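CaaX farnesyltransferase beta subunit Ram1 (PDB 4L9P) forms, with the alpha subunit, the zinc-dependent protein farnesyltransferase that transfers a farnesyl group from farnesyl diphosphate to the cysteine of CaaX proteins. Local coordinates at the interface of chains B and A. Coordinates in Å, arbitrary orientation; residue numbers count along the deposited sequence, not the author numbering. Chains: chain A, CaaX farnesyltransferase beta subunit Ram1; chain B, CaaX farnesyltransferase alpha subunit Ram2.

Contact 1: the interface of chains B and A. Residues chain B 43-45; chain A 136-137, 151, 154-155, 172, 176, 179.
B:Leu44 pushes its isobutyl group into a pocket lined by A:Val155, A:Phe172, A:Val176 and A:Leu137 of the beta subunit. Its two methyls part company there. CD1 meets the CG2 methyl of A:Val176 at 3.8 Å, and CD2 lies 4.0 Å from CD1 on the ring of A:Phe172. The leucine CG is anti to its own carbonyl carbon (chi1 -65°), which turns the branch away from the peptide oxygen and into the pocket. The CG2 methyl of A:Val155 packs against B:Leu44 CB at 3.8 Å. Next along the chain, the methyl CB of B:Ala45 touches CB of A:Met154 at 3.9 Å.

Polar groups grip the peptide around this core. The hydroxyl OG1 of A:Thr179 accepts a hydrogen bond from B:Leu44 N at 2.9 Å, and the threonine side chain stands at about a right angle to that of the leucine. A:Leu137 O accepts a hydrogen bond from the amide N of B:Ala45 at 2.8 Å. The guanidinium of A:Arg151 serves two successive carbonyls with one edge. NH2 donates to B:Leu44 O at 2.9 Å. NE donates to B:Ala45 O at 2.8 Å, coming from above that carbonyl plane. Both oxygens lie close to the guanidinium plane, and this pairing should fix its rotation. A bend at chi3 (57°) brings that edge to the peptide.

The alpha-subunit segment is a loop ahead of helix 51-65, extended at B:Leu44 and left-handed at B:Ala45. It lies across helices 151-164 and 173-183 of the beta subunit, with A:Phe172 just before the second helix and A:Leu137 just after helix 126-135.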
loop_
_atom_site.group_PDB
_atom_site.type_symbol
_atom_site.label_atom_id
_atom_site.label_comp_id
_atom_site.label_asym_id
_atom_site.label_seq_id
_atom_site.Cartn_x
_atom_site.Cartn_y
_atom_site.Cartn_z
ATOM N N PRO B 43 16.500 24.718 5.667
ATOM C CA PRO B 43 15.586 23.633 5.267
ATOM C C PRO B 43 15.882 22.357 6.016
ATOM O O PRO B 43 16.930 22.234 6.683
ATOM C CB PRO B 43 15.831 23.461 3.773
ATOM C CG PRO B 43 17.172 24.179 3.507
ATOM C CD PRO B 43 17.434 25.138 4.605
ATOM N N LEU B 44 14.956 21.406 5.882
ATOM C CA LEU B 44 15.005 20.180 6.650
ATOM C C LEU B 44 15.455 18.991 5.791
ATOM O O LEU B 44 15.222 18.987 4.559
ATOM C CB LEU B 44 13.597 19.878 7.172
ATOM C CG LEU B 44 13.124 20.933 8.168
ATOM C CD1 LEU B 44 11.576 20.938 8.236
ATOM C CD2 LEU B 44 13.742 20.689 9.557
ATOM N N ALA B 45 16.074 17.980 6.432
ATOM C CA ALA B 45 16.424 16.737 5.756
ATOM C C ALA B 45 17.207 16.985 4.483
ATOM O O ALA B 45 16.922 16.429 3.424
ATOM C CB ALA B 45 15.192 15.888 5.504
ATOM N N SER A 136 16.772 12.824 12.377
ATOM C CA SER A 136 16.473 12.437 10.995
ATOM C C SER A 136 16.089 13.648 10.177
ATOM O O SER A 136 16.006 13.569 8.951
ATOM C CB SER A 136 15.346 11.385 10.950
ATOM O OG SER A 136 14.074 12.004 11.109
ATOM N N LEU A 137 15.858 14.775 10.842
ATOM C CA LEU A 137 15.502 16.010 10.134
ATOM C C LEU A 137 16.711 16.843 9.773
ATOM O O LEU A 137 16.559 17.929 9.203
ATOM C CB LEU A 137 14.562 16.891 10.992
ATOM C CG LEU A 137 13.131 16.347 10.987
ATOM C CD1 LEU A 137 12.314 16.930 12.178
ATOM C CD2 LEU A 137 12.446 16.536 9.600
ATOM N N ARG A 151 12.765 13.738 -0.209
ATOM C CA ARG A 151 13.000 14.692 0.878
ATOM C C ARG A 151 11.684 15.134 1.546
ATOM O O ARG A 151 11.613 15.203 2.755
ATOM C CB ARG A 151 13.878 15.847 0.448
ATOM C CG ARG A 151 15.348 15.379 0.395
ATOM C CD ARG A 151 16.306 16.534 0.068
ATOM N NE ARG A 151 16.127 17.605 1.063
ATOM C CZ ARG A 151 15.822 18.861 0.798
ATOM N NH1 ARG A 151 15.727 19.288 -0.465
ATOM N NH2 ARG A 151 15.686 19.708 1.818
ATOM N N MET A 154 10.737 12.533 3.993
ATOM C CA MET A 154 11.556 12.482 5.232
ATOM C C MET A 154 11.100 13.545 6.238
ATOM O O MET A 154 11.181 13.331 7.467
ATOM C CB MET A 154 13.054 12.643 4.905
ATOM C CG MET A 154 13.480 11.602 3.864
ATOM S SD MET A 154 15.039 11.949 3.078
ATOM C CE MET A 154 15.849 11.764 4.567
ATOM N N VAL A 155 10.621 14.675 5.722
ATOM C CA VAL A 155 10.041 15.699 6.623
ATOM C C VAL A 155 8.741 15.180 7.245
ATOM O O VAL A 155 8.577 15.211 8.472
ATOM C CB VAL A 155 9.774 17.027 5.867
ATOM C CG1 VAL A 155 9.061 18.002 6.822
ATOM C CG2 VAL A 155 11.112 17.613 5.367
ATOM N N PHE A 172 8.727 24.020 14.147
ATOM C CA PHE A 172 9.256 23.711 12.815
ATOM C C PHE A 172 8.583 24.510 11.690
ATOM O O PHE A 172 8.941 24.286 10.523
ATOM C CB PHE A 172 9.130 22.208 12.496
ATOM C CG PHE A 172 10.163 21.378 13.231
ATOM C CD1 PHE A 172 11.483 21.299 12.778
ATOM C CD2 PHE A 172 9.850 20.709 14.388
ATOM C CE1 PHE A 172 12.448 20.527 13.448
ATOM C CE2 PHE A 172 10.825 19.969 15.067
ATOM C CZ PHE A 172 12.112 19.885 14.622
ATOM N N VAL A 176 9.835 24.274 7.812
ATOM C CA VAL A 176 8.953 23.619 6.823
ATOM C C VAL A 176 8.663 24.566 5.636
ATOM O O VAL A 176 8.708 24.162 4.458
ATOM C CB VAL A 176 7.656 23.159 7.498
ATOM C CG1 VAL A 176 6.547 22.870 6.460
ATOM C CG2 VAL A 176 7.936 21.935 8.352
ATOM N N THR A 179 11.672 24.752 3.410
ATOM C CA THR A 179 11.853 23.541 2.658
ATOM C C THR A 179 10.876 23.459 1.493
ATOM O O THR A 179 11.261 23.116 0.388
ATOM C CB THR A 179 11.609 22.287 3.574
ATOM O OG1 THR A 179 12.507 22.344 4.693
ATOM C CG2 THR A 179 11.842 20.988 2.812
#

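Contact 2: the interface of chains B and A. Residues chain B 216-219, 223, 230; chain A 293-294, 306.
The end of beta-subunit helix 288-293 and the residue after it meet the long alpha-subunit segment between helices 197-208 and 238-254, which is broken by the 3-10 helix 227-229. A:Arg294 and the loop residues B:Phe216 to B:Gly219 form the core. B:Phe216 lays its CB over one face of the guanidinium, toward the rim, 3.5 Å from A:Arg294 CZ. The phenyl ring follows at a slant, its plane 30° from that of the guanidinium. A bend at chi3 (-51°) turns the arginine head toward this loop.

At the guanidinium edge, NE makes a weak hydrogen bond to B:Asp217 O at 3.1 Å. Water 1 sits at the same edge and bridges the groups, bound by NH2 at 2.6 Å, by NE and by B:Asp217 O. The backbone of the arginine is used too: A:Arg294 O accepts a hydrogen bond from B:Gly219 N at 2.9 Å. The methyl CB of B:Ala218 rests on the arginine CB and CG. A:Pro306 CB packs against B:Ala218 CA at 3.6 Å, and its ring crosses the B:Asp217 side chain at a slant.

B:Lys230, just after the 3-10 turn, reaches the last helical residue. Its amine NZ donates to A:Ser293 O and to the hydroxyl OG, each at 3.0 Å. OG is anti to the serine backbone N (chi1 170°), beside the carbonyl, which lets one amine serve both oxygens. Water 2 links OG to B:Thr223 O. The lysine thus joins the C-terminal end of helix 288-293, where its charge would probably suit the helix dipole. A:Pro306 comes to the same alpha-subunit segment from the loop before helix 312-323.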
loop_
_atom_site.group_PDB
_atom_site.type_symbol
_atom_site.label_atom_id
_atom_site.label_comp_id
_atom_site.label_asym_id
_atom_site.label_seq_id
_atom_site.Cartn_x
_atom_site.Cartn_y
_atom_site.Cartn_z
ATOM N N PHE B 216 -12.330 -0.828 -19.713
ATOM C CA PHE B 216 -11.155 -0.516 -18.909
ATOM C C PHE B 216 -10.658 -1.799 -18.249
ATOM O O PHE B 216 -11.433 -2.716 -17.933
ATOM C CB PHE B 216 -11.565 0.459 -17.804
ATOM C CG PHE B 216 -11.989 1.800 -18.308
ATOM C CD1 PHE B 216 -11.177 2.507 -19.175
ATOM C CD2 PHE B 216 -13.200 2.359 -17.907
ATOM C CE1 PHE B 216 -11.574 3.807 -19.654
ATOM C CE2 PHE B 216 -13.605 3.642 -18.400
ATOM C CZ PHE B 216 -12.786 4.344 -19.252
ATOM N N ASP B 217 -9.361 -1.872 -18.014
ATOM C CA ASP B 217 -8.802 -3.081 -17.370
ATOM C C ASP B 217 -9.358 -3.253 -15.937
ATOM O O ASP B 217 -9.646 -2.300 -15.251
ATOM C CB ASP B 217 -7.266 -2.923 -17.287
ATOM C CG ASP B 217 -6.493 -4.267 -17.059
ATOM O OD1 ASP B 217 -7.091 -5.408 -17.038
ATOM O OD2 ASP B 217 -5.243 -4.137 -16.875
ATOM N N ALA B 218 -9.470 -4.501 -15.510
ATOM C CA ALA B 218 -9.974 -4.800 -14.191
ATOM C C ALA B 218 -9.277 -6.076 -13.735
ATOM O O ALA B 218 -8.933 -6.949 -14.552
ATOM C CB ALA B 218 -11.492 -5.046 -14.207
ATOM N N GLY B 219 -9.163 -6.303 -12.431
ATOM C CA GLY B 219 -8.666 -7.587 -11.943
ATOM C C GLY B 219 -9.708 -8.688 -12.045
ATOM O O GLY B 219 -9.367 -9.875 -12.079
ATOM N N THR B 223 -17.344 -6.076 -12.660
ATOM C CA THR B 223 -17.284 -4.982 -11.715
ATOM C C THR B 223 -18.445 -3.988 -11.926
ATOM O O THR B 223 -18.603 -3.079 -11.145
ATOM C CB THR B 223 -15.905 -4.238 -11.773
ATOM O OG1 THR B 223 -15.651 -3.795 -13.111
ATOM C CG2 THR B 223 -14.785 -5.197 -11.368
ATOM N N LYS B 230 -18.806 -9.897 -7.914
ATOM C CA LYS B 230 -17.593 -9.461 -8.612
ATOM C C LYS B 230 -16.765 -10.704 -8.929
ATOM O O LYS B 230 -16.537 -11.554 -8.048
ATOM C CB LYS B 230 -16.804 -8.440 -7.735
ATOM C CG LYS B 230 -15.728 -7.757 -8.557
ATOM C CD LYS B 230 -14.863 -6.786 -7.742
ATOM C CE LYS B 230 -15.624 -5.645 -7.137
ATOM N NZ LYS B 230 -14.641 -4.698 -6.447
ATOM N N SER A 293 -12.796 -0.155 -7.623
ATOM C CA SER A 293 -13.415 -1.478 -7.627
ATOM C C SER A 293 -12.657 -2.436 -8.584
ATOM O O SER A 293 -12.542 -3.647 -8.313
ATOM C CB SER A 293 -14.842 -1.317 -8.137
ATOM O OG SER A 293 -15.427 -2.607 -8.380
ATOM N N ARG A 294 -12.185 -1.901 -9.736
ATOM C CA ARG A 294 -11.453 -2.709 -10.698
ATOM C C ARG A 294 -10.048 -3.092 -10.205
ATOM O O ARG A 294 -9.353 -3.883 -10.896
ATOM C CB ARG A 294 -11.337 -1.940 -12.004
ATOM C CG ARG A 294 -12.718 -1.748 -12.714
ATOM C CD ARG A 294 -12.606 -1.362 -14.187
ATOM N NE ARG A 294 -11.724 -0.237 -14.338
ATOM C CZ ARG A 294 -12.086 1.055 -14.360
ATOM N NH1 ARG A 294 -13.327 1.436 -14.157
ATOM N NH2 ARG A 294 -11.148 1.983 -14.549
ATOM N N PRO A 306 -5.124 -2.434 -11.921
ATOM C CA PRO A 306 -5.986 -3.619 -12.214
ATOM C C PRO A 306 -5.175 -4.849 -12.604
ATOM O O PRO A 306 -4.266 -4.750 -13.461
ATOM C CB PRO A 306 -6.841 -3.128 -13.386
ATOM C CG PRO A 306 -7.029 -1.633 -13.024
ATOM C CD PRO A 306 -5.647 -1.190 -12.536
HETATM O O HOH W 1 -8.931 0.703 -15.205
HETATM O O HOH W 2 -18.166 -2.298 -8.653
#

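Contact 1 and contact 2 lie about 39 Å apart, measured between the centres of their C-alpha atoms. They share no residue or secondary-structure element. In both, a loop of the alpha subunit meets helices, helix ends and adjoining loops of the beta subunit. Contact 1 uses a segment near the start of the alpha chain, and contact 2 a loop much later in it. Both combine packing with direct hydrogen bonds; contact 1 centres on a leucine, and contact 2 adds water bridges. Holding the beta subunit at two distant places should help fix the orientation of the two subunits in the heterodimer.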